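PDB 5HZL: Lmo2445 protein from Listeria monocytogenes EGD-e, which is of unknown function but is a secreted, internalin-like protein that binds calcium and carries a leucine-rich repeat domain. Local coordinates for residues I21-V26 and N73-T78; E27-A32 and I57-L62; E67-L72 and G91-L96; A80-I85 and L103-A108. All coordinates share one frame; numbering follows the deposited sequence.

Contact 1 of 4, residues I21-V26 and N73-T78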
loop_
_atom_site.group_PDB
_atom_site.type_symbol
_atom_site.label_atom_id
_atom_site.label_comp_id
_atom_site.label_asym_id
_atom_site.label_seq_id
_atom_site.Cartn_x
_atom_site.Cartn_y
_atom_site.Cartn_z
ATOM N N ILE A 21 4.439 28.777 -15.685
ATOM C CA ILE A 21 3.308 28.140 -16.395
ATOM C C ILE A 21 3.747 27.363 -17.653
ATOM O O ILE A 21 3.044 26.444 -18.105
ATOM C CB ILE A 21 2.168 29.156 -16.733
ATOM C CG1 ILE A 21 0.826 28.461 -17.024
ATOM C CG2 ILE A 21 2.563 30.086 -17.870
ATOM C CD1 ILE A 21 0.338 27.561 -15.907
ATOM N N GLU A 22 4.888 27.739 -18.237
ATOM C CA GLU A 22 5.388 26.997 -19.404
ATOM C C GLU A 22 6.126 25.755 -18.927
ATOM O O GLU A 22 6.045 24.705 -19.548
ATOM C CB GLU A 22 6.276 27.832 -20.316
ATOM C CG GLU A 22 5.543 28.955 -21.047
ATOM C CD GLU A 22 6.382 29.591 -22.159
ATOM O OE1 GLU A 22 7.577 29.210 -22.329
ATOM O OE2 GLU A 22 5.835 30.468 -22.869
ATOM N N ALA A 23 6.836 25.880 -17.813
ATOM C CA ALA A 23 7.573 24.745 -17.256
ATOM C C ALA A 23 6.627 23.685 -16.678
ATOM O O ALA A 23 6.818 22.484 -16.888
ATOM C CB ALA A 23 8.553 25.215 -16.180
ATOM N N PHE A 24 5.607 24.142 -15.956
ATOM C CA PHE A 24 4.660 23.236 -15.317
ATOM C C PHE A 24 3.244 23.707 -15.640
ATOM O O PHE A 24 2.680 24.479 -14.890
ATOM C CB PHE A 24 4.919 23.233 -13.808
ATOM C CG PHE A 24 6.379 23.082 -13.437
ATOM C CD1 PHE A 24 7.015 21.851 -13.518
ATOM C CD2 PHE A 24 7.113 24.178 -12.992
ATOM C CE1 PHE A 24 8.352 21.712 -13.175
ATOM C CE2 PHE A 24 8.454 24.046 -12.634
ATOM C CZ PHE A 24 9.073 22.807 -12.725
ATOM N N PRO A 25 2.668 23.247 -16.771
ATOM C CA PRO A 25 1.341 23.695 -17.191
ATOM C C PRO A 25 0.100 23.055 -16.534
ATOM O O PRO A 25 -0.787 22.557 -17.221
ATOM C CB PRO A 25 1.378 23.497 -18.721
ATOM C CG PRO A 25 2.344 22.417 -18.938
ATOM C CD PRO A 25 3.342 22.473 -17.828
ATOM N N VAL A 26 0.049 23.105 -15.211
ATOM C CA VAL A 26 -1.063 22.617 -14.419
ATOM C C VAL A 26 -1.225 23.734 -13.400
ATOM O O VAL A 26 -0.315 23.950 -12.582
ATOM C CB VAL A 26 -0.751 21.280 -13.722
ATOM C CG1 VAL A 26 -1.870 20.894 -12.765
ATOM C CG2 VAL A 26 -0.519 20.176 -14.741
ATOM N N ASN A 73 8.368 16.233 -13.995
ATOM C CA ASN A 73 9.478 15.722 -14.806
ATOM C C ASN A 73 9.959 16.670 -15.919
ATOM O O ASN A 73 10.946 16.374 -16.595
ATOM C CB ASN A 73 9.148 14.341 -15.360
ATOM C CG ASN A 73 9.157 13.281 -14.285
ATOM O OD1 ASN A 73 10.024 13.291 -13.416
ATOM N ND2 ASN A 73 8.223 12.341 -14.352
ATOM N N ASN A 74 9.268 17.796 -16.106
ATOM C CA ASN A 74 9.700 18.801 -17.079
ATOM C C ASN A 74 10.942 19.517 -16.605
ATOM O O ASN A 74 11.520 20.257 -17.363
ATOM C CB ASN A 74 8.621 19.848 -17.372
ATOM C CG ASN A 74 7.449 19.287 -18.158
ATOM O OD1 ASN A 74 7.433 18.115 -18.545
ATOM N ND2 ASN A 74 6.454 20.131 -18.405
ATOM N N GLU A 75 11.330 19.325 -15.349
ATOM C CA GLU A 75 12.532 19.952 -14.818
ATOM C C GLU A 75 13.201 19.031 -13.804
ATOM O O GLU A 75 12.747 17.917 -13.558
ATOM C CB GLU A 75 12.199 21.301 -14.158
ATOM C CG GLU A 75 11.484 22.320 -15.040
ATOM C CD GLU A 75 12.262 22.726 -16.285
ATOM O OE1 GLU A 75 13.492 22.477 -16.394
ATOM O OE2 GLU A 75 11.615 23.314 -17.165
ATOM N N VAL A 76 14.294 19.513 -13.234
ATOM C CA VAL A 76 15.056 18.790 -12.235
ATOM C C VAL A 76 15.213 19.685 -11.004
ATOM O O VAL A 76 15.818 20.758 -11.095
ATOM C CB VAL A 76 16.463 18.424 -12.776
ATOM C CG1 VAL A 76 17.311 17.771 -11.687
ATOM C CG2 VAL A 76 16.351 17.523 -13.999
ATOM N N PHE A 77 14.660 19.247 -9.869
ATOM C CA PHE A 77 14.766 19.972 -8.606
ATOM C C PHE A 77 15.941 19.280 -7.936
ATOM O O PHE A 77 15.754 18.442 -7.071
ATOM C CB PHE A 77 13.491 19.810 -7.794
ATOM C CG PHE A 77 12.254 20.331 -8.471
ATOM C CD1 PHE A 77 11.575 19.551 -9.405
ATOM C CD2 PHE A 77 11.735 21.589 -8.142
ATOM C CE1 PHE A 77 10.418 20.029 -10.020
ATOM C CE2 PHE A 77 10.581 22.070 -8.752
ATOM C CZ PHE A 77 9.921 21.291 -9.693
ATOM N N THR A 78 17.157 19.633 -8.355
ATOM C CA THR A 78 18.399 18.992 -7.861
ATOM C C THR A 78 18.549 18.805 -6.354
ATOM O O THR A 78 19.222 17.880 -5.954
ATOM C CB THR A 78 19.692 19.732 -8.306
ATOM O OG1 THR A 78 19.714 21.016 -7.697
ATOM C CG2 THR A 78 19.814 19.898 -9.834
#
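Phe-24 and Phe-77 each carry CG anti to the carbonyl carbon and beside the backbone N (chi1 -47° for Phe-24), and from these starts the two rings reach toward each other tip to tip, with CZ of Phe-24 lying 3.5 Å from CZ of Phe-77. The planes are tilted by only 24°, yet they are slid so far past one another, centroids of Phe-24 and Phe-77 5.6 Å apart, that the rings barely overlap. Glu-75 also has its CG beside the backbone N, which puts that methylene 3.4 Å from Phe-24 CZ; a bend at chi2 then turns CD aside. Its carboxylate is turned steeply against the ring plane, with OE2 3.7 Å from CB of Ala-23. The same Ala-23 methyl lies over one face of the Phe-24 ring, offset toward the rim.

One hydrogen bond spans the segments. ND2 of Asn-74 donates to O of Ala-23 at 2.8 Å with an N-H...O angle of 158°; the oxygen lies near the amide plane of Asn-74, while the donor is tilted somewhat from the carbonyl plane. It thus grips the closing residue of helix 20-23, just where the chain turns off at Phe-24. Beside it, ND2 of Asn-74 approaches CD of Pro-25, the centre of an inverse gamma turn. Leu-51 of helix 48-51 touches Glu-75 and Phe-77, and Val-71 touches Phe-24. The arrangement is consistent with the EF-hand-related N-terminal cap of internalins, here packed against the loop leading to strand 82-84.

Contact 2 of 4, residues E27-A32 and I57-L62. With CA (calcium ion), chain B.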
loop_
_atom_site.group_PDB
_atom_site.type_symbol
_atom_site.label_atom_id
_atom_site.label_comp_id
_atom_site.label_asym_id
_atom_site.label_seq_id
_atom_site.Cartn_x
_atom_site.Cartn_y
_atom_site.Cartn_z
ATOM N N GLU A 27 -2.357 24.444 -13.462
ATOM C CA GLU A 27 -2.648 25.585 -12.564
ATOM C C GLU A 27 -2.145 25.417 -11.115
ATOM O O GLU A 27 -1.266 26.168 -10.657
ATOM C CB GLU A 27 -4.157 25.902 -12.563
ATOM C CG GLU A 27 -4.555 27.084 -11.678
ATOM C CD GLU A 27 -6.055 27.363 -11.665
ATOM O OE1 GLU A 27 -6.826 26.755 -12.453
ATOM O OE2 GLU A 27 -6.457 28.215 -10.845
ATOM N N ALA A 28 -2.702 24.412 -10.433
ATOM C CA ALA A 28 -2.383 24.107 -9.042
ATOM C C ALA A 28 -0.895 23.945 -8.749
ATOM O O ALA A 28 -0.404 24.466 -7.747
ATOM C CB ALA A 28 -3.119 22.853 -8.623
ATOM N N ILE A 29 -0.192 23.228 -9.619
ATOM C CA ILE A 29 1.231 22.976 -9.440
ATOM C C ILE A 29 2.035 24.252 -9.654
ATOM O O ILE A 29 2.917 24.559 -8.857
ATOM C CB ILE A 29 1.715 21.801 -10.322
ATOM C CG1 ILE A 29 1.030 20.502 -9.843
ATOM C CG2 ILE A 29 3.236 21.655 -10.267
ATOM C CD1 ILE A 29 1.346 19.245 -10.630
ATOM N N ALA A 30 1.716 25.006 -10.703
ATOM C CA ALA A 30 2.423 26.264 -10.969
ATOM C C ALA A 30 2.218 27.296 -9.851
ATOM O O ALA A 30 3.133 28.061 -9.533
ATOM C CB ALA A 30 2.015 26.838 -12.315
ATOM N N GLU A 31 1.026 27.319 -9.263
ATOM C CA GLU A 31 0.737 28.249 -8.149
ATOM C C GLU A 31 1.497 27.822 -6.915
ATOM O O GLU A 31 1.946 28.663 -6.160
ATOM C CB GLU A 31 -0.742 28.319 -7.838
ATOM C CG GLU A 31 -1.549 29.000 -8.919
ATOM C CD GLU A 31 -3.037 28.969 -8.640
ATOM O OE1 GLU A 31 -3.546 27.964 -8.076
ATOM O OE2 GLU A 31 -3.726 29.954 -9.004
ATOM N N ALA A 32 1.638 26.514 -6.725
ATOM C CA ALA A 32 2.387 25.982 -5.596
ATOM C C ALA A 32 3.874 26.337 -5.742
ATOM O O ALA A 32 4.487 26.782 -4.768
ATOM C CB ALA A 32 2.199 24.478 -5.484
ATOM N N ILE A 57 8.964 19.800 -1.968
ATOM C CA ILE A 57 7.911 20.005 -2.970
ATOM C C ILE A 57 6.576 19.933 -2.218
ATOM O O ILE A 57 6.050 18.850 -2.002
ATOM C CB ILE A 57 7.941 18.955 -4.107
ATOM C CG1 ILE A 57 9.341 18.822 -4.732
ATOM C CG2 ILE A 57 6.895 19.302 -5.160
ATOM C CD1 ILE A 57 9.864 20.067 -5.398
ATOM N N PRO A 58 6.036 21.088 -1.797
ATOM C CA PRO A 58 4.777 21.096 -1.065
ATOM C C PRO A 58 3.558 21.158 -1.966
ATOM O O PRO A 58 3.135 22.237 -2.364
ATOM C CB PRO A 58 4.889 22.359 -0.210
ATOM C CG PRO A 58 5.687 23.285 -1.047
ATOM C CD PRO A 58 6.617 22.443 -1.878
ATOM N N LEU A 59 2.991 19.988 -2.242
ATOM C CA LEU A 59 1.801 19.849 -3.066
ATOM C C LEU A 59 0.660 19.108 -2.366
ATOM O O LEU A 59 -0.073 18.370 -3.025
ATOM C CB LEU A 59 2.171 19.098 -4.333
ATOM C CG LEU A 59 3.182 19.768 -5.245
ATOM C CD1 LEU A 59 3.462 18.854 -6.419
ATOM C CD2 LEU A 59 2.655 21.101 -5.731
ATOM N N PRO A 60 0.489 19.291 -1.032
ATOM C CA PRO A 60 -0.615 18.542 -0.447
ATOM C C PRO A 60 -1.968 19.166 -0.667
ATOM O O PRO A 60 -2.077 20.364 -0.824
ATOM C CB PRO A 60 -0.314 18.590 1.050
ATOM C CG PRO A 60 0.377 19.877 1.216
ATOM C CD PRO A 60 1.250 20.012 0.004
ATOM N N SER A 61 -2.977 18.307 -0.671
ATOM C CA SER A 61 -4.379 18.673 -0.770
ATOM C C SER A 61 -4.700 19.674 -1.850
ATOM O O SER A 61 -5.216 20.738 -1.557
ATOM C CB SER A 61 -4.838 19.177 0.619
ATOM O OG SER A 61 -6.242 19.347 0.702
ATOM N N LEU A 62 -4.397 19.312 -3.097
ATOM C CA LEU A 62 -4.662 20.172 -4.288
ATOM C C LEU A 62 -5.455 19.456 -5.396
ATOM O O LEU A 62 -5.501 19.922 -6.529
ATOM C CB LEU A 62 -3.347 20.709 -4.880
ATOM C CG LEU A 62 -2.465 21.585 -3.989
ATOM C CD1 LEU A 62 -1.104 21.812 -4.631
ATOM C CD2 LEU A 62 -3.151 22.896 -3.656
HETATM CA CA CA B . -5.892 29.030 -8.458
#
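Ala-32 and Leu-59 form the tight part of this contact: the methyl CB of Ala-32 sits against CD2 of Leu-59 at 3.4 Å. Leu-59 has CG anti to the carbonyl carbon, beside the backbone N (chi1 -63°), and the CD2 branch beyond it comes nearer the helix than the start of the side chain would suggest. One turn back, CG1 of Ile-29 meets the same CD2 of Leu-59 more distantly, at 4.5 Å. Both Leu-59 and Ile-29 are buried.

The other side is looser. Leu-62, exposed at the margin, brings its CB to 4.3 Å from CB of Ala-28, and its CD1 lies near O of Ala-28 at 4.2 Å and near CB of Ala-32. No hydrogen bond joins the two segments; the touches are van der Waals. On the solvent side of the helix, clear of 57-62, Glu-27 and Glu-31 stand one turn apart and bind a calcium ion. Glu-31 grips it with both oxygens, OE1 at 2.6 Å and OE2 at 2.4 Å from the metal, whereas Glu-27 gives OE2 alone at 2.6 Å. Their first torsions differ, CG anti to the backbone N in Glu-27 but beside it in Glu-31, and with the one-turn spacing the two carboxylates converge on the ion.

Around the contact, Ala-30 points away from 57-62 and packs on Ile-20 and Ile-21. The amide of Asn-88 holds O of Leu-59 and N of Leu-62. One side of helix 27-36 faces helix 20-23, the other the end of strand 56-58 and the loop after it, whose backbone bonds to Ala-84 lead on to strand 82-84.

Contact 3 of 4, residues E67-L72 and G91-L96; sequences EDLSVL and GELPDL
Leu-69, Leu-72, Leu-93 and Leu-96 supply most of the apolar contact. CD1 of Leu-69 meets CD1 of Leu-93 at 3.7 Å. Leu-93 sets out away from 67-72, but with CG anti to the backbone N (chi1 -179°) and a bent second torsion, its end comes back within touch. Further along, CD2 of Leu-96 lies 4.1 Å from CB of Leu-72, and the CD1 branches of these two leucines approach to a similar distance.

The ring of Pro-94 packs against the backbone at Ser-70. Its CG sits 3.8 Å from N of Ser-70 and 4.2 Å from CB of Leu-69, while its CB faces CB of Ser-70.

Carbon also meets carbonyl oxygen: CD2 of Leu-96 lies 3.5 Å from O of Leu-69, an atom that already accepts the backbone N of Leu-72.

None of the hydrogen bonds joins 67-72 to 91-96. Inside 67-72 the hydroxyl of Ser-70 turns back to O of Glu-67, with OG between the backbone N and the carbonyl carbon (chi1 60°). Nearby, Asn-73 ND2 bonds O of Asp-95, and Tyr-121 OH bonds N of Leu-96.

The contact joins successive segments on the side of the leucine-rich repeats away from the parallel sheet, their leucines buried, and the fit between them rests on the shapes of leucine branches and a proline ring.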
loop_
_atom_site.group_PDB
_atom_site.type_symbol
_atom_site.label_atom_id
_atom_site.label_comp_id
_atom_site.label_asym_id
_atom_site.label_seq_id
_atom_site.Cartn_x
_atom_site.Cartn_y
_atom_site.Cartn_z
ATOM N N GLU A 67 -1.349 12.179 -13.645
ATOM C CA GLU A 67 -1.093 12.993 -14.850
ATOM C C GLU A 67 -0.605 14.388 -14.501
ATOM O O GLU A 67 0.360 14.872 -15.074
ATOM C CB GLU A 67 -2.386 13.174 -15.658
ATOM C CG GLU A 67 -2.743 12.103 -16.674
ATOM C CD GLU A 67 -1.958 12.253 -17.976
ATOM O OE1 GLU A 67 -2.479 11.844 -19.041
ATOM O OE2 GLU A 67 -0.842 12.813 -17.959
ATOM N N ASP A 68 -1.307 15.044 -13.583
ATOM C CA ASP A 68 -0.931 16.388 -13.148
ATOM C C ASP A 68 0.501 16.367 -12.651
ATOM O O ASP A 68 1.320 17.130 -13.114
ATOM C CB ASP A 68 -1.858 16.909 -12.031
ATOM C CG ASP A 68 -3.300 17.163 -12.498
ATOM O OD1 ASP A 68 -3.495 17.496 -13.685
ATOM O OD2 ASP A 68 -4.234 17.065 -11.655
ATOM N N LEU A 69 0.794 15.457 -11.727
ATOM C CA LEU A 69 2.142 15.338 -11.157
ATOM C C LEU A 69 3.258 15.007 -12.137
ATOM O O LEU A 69 4.400 15.372 -11.894
ATOM C CB LEU A 69 2.174 14.293 -10.033
ATOM C CG LEU A 69 1.451 14.622 -8.733
ATOM C CD1 LEU A 69 1.432 13.405 -7.826
ATOM C CD2 LEU A 69 2.095 15.805 -8.029
ATOM N N SER A 70 2.942 14.321 -13.223
ATOM C CA SER A 70 3.970 13.941 -14.199
ATOM C C SER A 70 4.675 15.160 -14.798
ATOM O O SER A 70 5.808 15.076 -15.269
ATOM C CB SER A 70 3.397 13.020 -15.279
ATOM O OG SER A 70 2.361 13.646 -15.989
ATOM N N VAL A 71 3.982 16.289 -14.751
ATOM C CA VAL A 71 4.521 17.573 -15.208
ATOM C C VAL A 71 5.830 17.972 -14.492
ATOM O O VAL A 71 6.656 18.679 -15.083
ATOM C CB VAL A 71 3.422 18.658 -15.097
ATOM C CG1 VAL A 71 3.973 20.045 -14.910
ATOM C CG2 VAL A 71 2.490 18.584 -16.305
ATOM N N LEU A 72 6.017 17.509 -13.248
ATOM C CA LEU A 72 7.239 17.777 -12.466
ATOM C C LEU A 72 8.505 17.299 -13.200
ATOM O O LEU A 72 9.585 17.901 -13.049
ATOM C CB LEU A 72 7.157 17.154 -11.072
ATOM C CG LEU A 72 6.104 17.745 -10.124
ATOM C CD1 LEU A 72 5.984 16.927 -8.844
ATOM C CD2 LEU A 72 6.398 19.204 -9.789
ATOM N N GLY A 91 -4.255 8.102 -8.075
ATOM C CA GLY A 91 -4.443 6.939 -8.942
ATOM C C GLY A 91 -3.039 6.393 -9.181
ATOM O O GLY A 91 -2.331 6.109 -8.215
ATOM N N GLU A 92 -2.619 6.256 -10.442
ATOM C CA GLU A 92 -1.267 5.752 -10.756
ATOM C C GLU A 92 -0.255 6.864 -10.614
ATOM O O GLU A 92 -0.290 7.822 -11.372
ATOM C CB GLU A 92 -1.211 5.121 -12.147
ATOM C CG GLU A 92 -2.038 3.839 -12.181
ATOM C CD GLU A 92 -2.072 3.098 -13.501
ATOM O OE1 GLU A 92 -1.664 3.648 -14.548
ATOM O OE2 GLU A 92 -2.539 1.946 -13.476
ATOM N N LEU A 93 0.629 6.747 -9.622
ATOM C CA LEU A 93 1.668 7.761 -9.376
ATOM C C LEU A 93 2.784 7.629 -10.421
ATOM O O LEU A 93 3.316 6.539 -10.609
ATOM C CB LEU A 93 2.287 7.580 -7.982
ATOM C CG LEU A 93 3.377 8.583 -7.563
ATOM C CD1 LEU A 93 2.806 9.968 -7.262
ATOM C CD2 LEU A 93 4.118 8.082 -6.341
ATOM N N PRO A 94 3.163 8.731 -11.083
ATOM C CA PRO A 94 4.240 8.567 -12.060
ATOM C C PRO A 94 5.623 8.371 -11.409
ATOM O O PRO A 94 5.797 8.525 -10.183
ATOM C CB PRO A 94 4.207 9.891 -12.827
ATOM C CG PRO A 94 3.772 10.883 -11.790
ATOM C CD PRO A 94 2.781 10.150 -10.923
ATOM N N ASP A 95 6.583 8.013 -12.256
ATOM C CA ASP A 95 7.978 7.819 -11.873
ATOM C C ASP A 95 8.590 9.228 -11.920
ATOM O O ASP A 95 8.813 9.771 -13.007
ATOM C CB ASP A 95 8.641 6.850 -12.871
ATOM C CG ASP A 95 10.139 6.637 -12.628
ATOM O OD1 ASP A 95 10.791 7.480 -11.973
ATOM O OD2 ASP A 95 10.663 5.616 -13.136
ATOM N N LEU A 96 8.844 9.809 -10.747
ATOM C CA LEU A 96 9.409 11.161 -10.628
ATOM C C LEU A 96 10.920 11.210 -10.329
ATOM O O LEU A 96 11.431 12.262 -9.938
ATOM C CB LEU A 96 8.644 11.951 -9.554
ATOM C CG LEU A 96 7.146 12.192 -9.780
ATOM C CD1 LEU A 96 6.507 12.794 -8.550
ATOM C CD2 LEU A 96 6.906 13.089 -10.986
#

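Contact 4 of 4, residues A80-I85 and L103-A108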
loop_
_atom_site.group_PDB
_atom_site.type_symbol
_atom_site.label_atom_id
_atom_site.label_comp_id
_atom_site.label_asym_id
_atom_site.label_seq_id
_atom_site.Cartn_x
_atom_site.Cartn_y
_atom_site.Cartn_z
ATOM N N ALA A 80 15.715 18.967 -3.897
ATOM C CA ALA A 80 14.491 18.686 -3.195
ATOM C C ALA A 80 14.633 17.314 -2.540
ATOM O O ALA A 80 14.781 16.312 -3.229
ATOM C CB ALA A 80 13.316 18.711 -4.161
ATOM N N ILE A 81 14.626 17.286 -1.209
ATOM C CA ILE A 81 14.741 16.030 -0.468
ATOM C C ILE A 81 13.404 15.490 0.027
ATOM O O ILE A 81 13.363 14.373 0.514
ATOM C CB ILE A 81 15.744 16.102 0.720
ATOM C CG1 ILE A 81 15.283 17.060 1.832
ATOM C CG2 ILE A 81 17.130 16.478 0.212
ATOM C CD1 ILE A 81 16.165 17.021 3.067
ATOM N N GLU A 82 12.329 16.261 -0.112
ATOM C CA GLU A 82 11.014 15.847 0.352
ATOM C C GLU A 82 9.907 16.130 -0.650
ATOM O O GLU A 82 9.845 17.208 -1.220
ATOM C CB GLU A 82 10.695 16.593 1.649
ATOM C CG GLU A 82 9.288 16.384 2.210
ATOM C CD GLU A 82 9.020 17.201 3.476
ATOM O OE1 GLU A 82 8.060 18.012 3.454
ATOM O OE2 GLU A 82 9.782 17.079 4.470
ATOM N N LEU A 83 9.026 15.154 -0.841
ATOM C CA LEU A 83 7.863 15.275 -1.712
ATOM C C LEU A 83 6.616 15.144 -0.820
ATOM O O LEU A 83 6.397 14.085 -0.227
ATOM C CB LEU A 83 7.857 14.171 -2.761
ATOM C CG LEU A 83 6.635 14.162 -3.681
ATOM C CD1 LEU A 83 6.467 15.498 -4.393
ATOM C CD2 LEU A 83 6.745 13.017 -4.671
ATOM N N ALA A 84 5.822 16.206 -0.728
ATOM C CA ALA A 84 4.597 16.242 0.069
ATOM C C ALA A 84 3.376 16.236 -0.869
ATOM O O ALA A 84 3.044 17.275 -1.461
ATOM C CB ALA A 84 4.593 17.492 0.932
ATOM N N ILE A 85 2.720 15.081 -1.005
ATOM C CA ILE A 85 1.556 14.939 -1.888
ATOM C C ILE A 85 0.328 14.325 -1.219
ATOM O O ILE A 85 -0.541 13.781 -1.894
ATOM C CB ILE A 85 1.912 14.125 -3.162
ATOM C CG1 ILE A 85 2.499 12.766 -2.791
ATOM C CG2 ILE A 85 2.893 14.889 -4.039
ATOM C CD1 ILE A 85 2.830 11.889 -3.974
ATOM N N LEU A 103 15.682 12.954 -3.740
ATOM C CA LEU A 103 14.568 12.600 -2.867
ATOM C C LEU A 103 14.939 11.632 -1.740
ATOM O O LEU A 103 15.550 10.595 -1.986
ATOM C CB LEU A 103 13.422 12.031 -3.700
ATOM C CG LEU A 103 12.077 11.907 -2.981
ATOM C CD1 LEU A 103 11.620 13.254 -2.427
ATOM C CD2 LEU A 103 11.046 11.347 -3.951
ATOM N N GLU A 104 14.574 12.006 -0.512
ATOM C CA GLU A 104 14.848 11.205 0.695
ATOM C C GLU A 104 13.592 10.820 1.456
ATOM O O GLU A 104 13.598 9.826 2.187
ATOM C CB GLU A 104 15.708 11.992 1.693
ATOM C CG GLU A 104 17.026 12.484 1.144
ATOM C CD GLU A 104 17.846 13.280 2.150
ATOM O OE1 GLU A 104 17.459 13.370 3.338
ATOM O OE2 GLU A 104 18.901 13.818 1.727
ATOM N N ASN A 105 12.524 11.592 1.274
ATOM C CA ASN A 105 11.297 11.381 1.994
ATOM C C ASN A 105 10.033 11.649 1.196
ATOM O O ASN A 105 9.904 12.689 0.589
ATOM C CB ASN A 105 11.341 12.354 3.162
ATOM C CG ASN A 105 10.128 12.268 4.039
ATOM O OD1 ASN A 105 9.471 11.234 4.106
ATOM N ND2 ASN A 105 9.823 13.359 4.731
ATOM N N ILE A 106 9.097 10.707 1.217
ATOM C CA ILE A 106 7.798 10.850 0.533
ATOM C C ILE A 106 6.676 10.781 1.578
ATOM O O ILE A 106 6.541 9.777 2.256
ATOM C CB ILE A 106 7.556 9.754 -0.530
ATOM C CG1 ILE A 106 8.527 9.936 -1.687
ATOM C CG2 ILE A 106 6.114 9.800 -1.050
ATOM C CD1 ILE A 106 8.348 8.962 -2.832
ATOM N N GLU A 107 5.896 11.853 1.691
ATOM C CA GLU A 107 4.762 11.933 2.603
ATOM C C GLU A 107 3.519 12.009 1.730
ATOM O O GLU A 107 3.150 13.080 1.247
ATOM C CB GLU A 107 4.913 13.125 3.540
ATOM C CG GLU A 107 6.000 12.907 4.588
ATOM C CD GLU A 107 6.267 14.123 5.466
ATOM O OE1 GLU A 107 5.900 15.269 5.077
ATOM O OE2 GLU A 107 6.880 13.935 6.548
ATOM N N ALA A 108 2.884 10.848 1.543
ATOM C CA ALA A 108 1.717 10.694 0.671
ATOM C C ALA A 108 0.508 10.002 1.288
ATOM O O ALA A 108 -0.141 9.175 0.648
ATOM C CB ALA A 108 2.159 9.952 -0.581
#
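Glu-82 and Asn-105 lie side by side, pointing the same way, with carboxylate and amide planes 81° apart. They stand on neighbouring strands of the parallel sheet of a leucine-rich repeat domain. OE2 of Glu-82 comes to 3.7 Å from ND2 of Asn-105 without a hydrogen bond; the amide bonds instead through OD1 to ND2 of Asn-126 on the next strand. Beyond OE1 of Glu-82 stands OE1 of Glu-107, 3.9 Å off, the two carboxylate planes inclined at 38°. These like charges probably repel somewhat.

Strands 82-84 and 105-107 run 8° from parallel, pairing Glu-82 with Asn-105, Leu-83 with Ile-106 and Ala-84 with Glu-107. The first and last pairs share the face that carries Glu-82, Asn-105, Ala-84 and Glu-107; Leu-83 and Ile-106 turn to the other, the buried one. Hydrogen bonds run alternately: Leu-83 N to Asn-105 O, Glu-107 N to Leu-83 O and Ile-85 N to Glu-107 O, each about 3.0 Å. At the start, O of Ile-81 takes two donors, N of Glu-104 at 2.8 Å and N of Asn-105 at 3.0 Å, the second nearly along the C=O axis and the first well tilted from the carbonyl plane.

On the apolar side, CD1 of Leu-103 reaches CB of Leu-83 at 3.9 Å. Leu-103 heads away at first, but its CG is anti to the backbone N and its end returns. CG2 of Ile-81 lies against OE2 of Glu-104 at the exposed margin. At the far end, CG1 of Ile-85 rests 3.6 Å from CB of Ala-108.

Overall arrangement
From the N terminus, helix 20-23 opens contact 1, which closes only at 73-78 and spans the whole of contact 2, where helix 27-36 meets the chain around strand 56-58. Contact 3 starts inside that span, at 67-72, and ends beyond it, at 91-96, so it crosses contact 1. Contact 4 begins at 80-85, before contact 3 has closed, and crosses it in turn, but follows contacts 1 and 2 in series. The first two tie the helical cap to the repeats; contact 4 pairs neighbouring strands of the parallel sheet, and contact 3 joins segments on the side away from it. Leu-59 touches Leu-69, and Leu-93 touches Ile-85, so one apolar interior runs through contacts 2, 3 and 4.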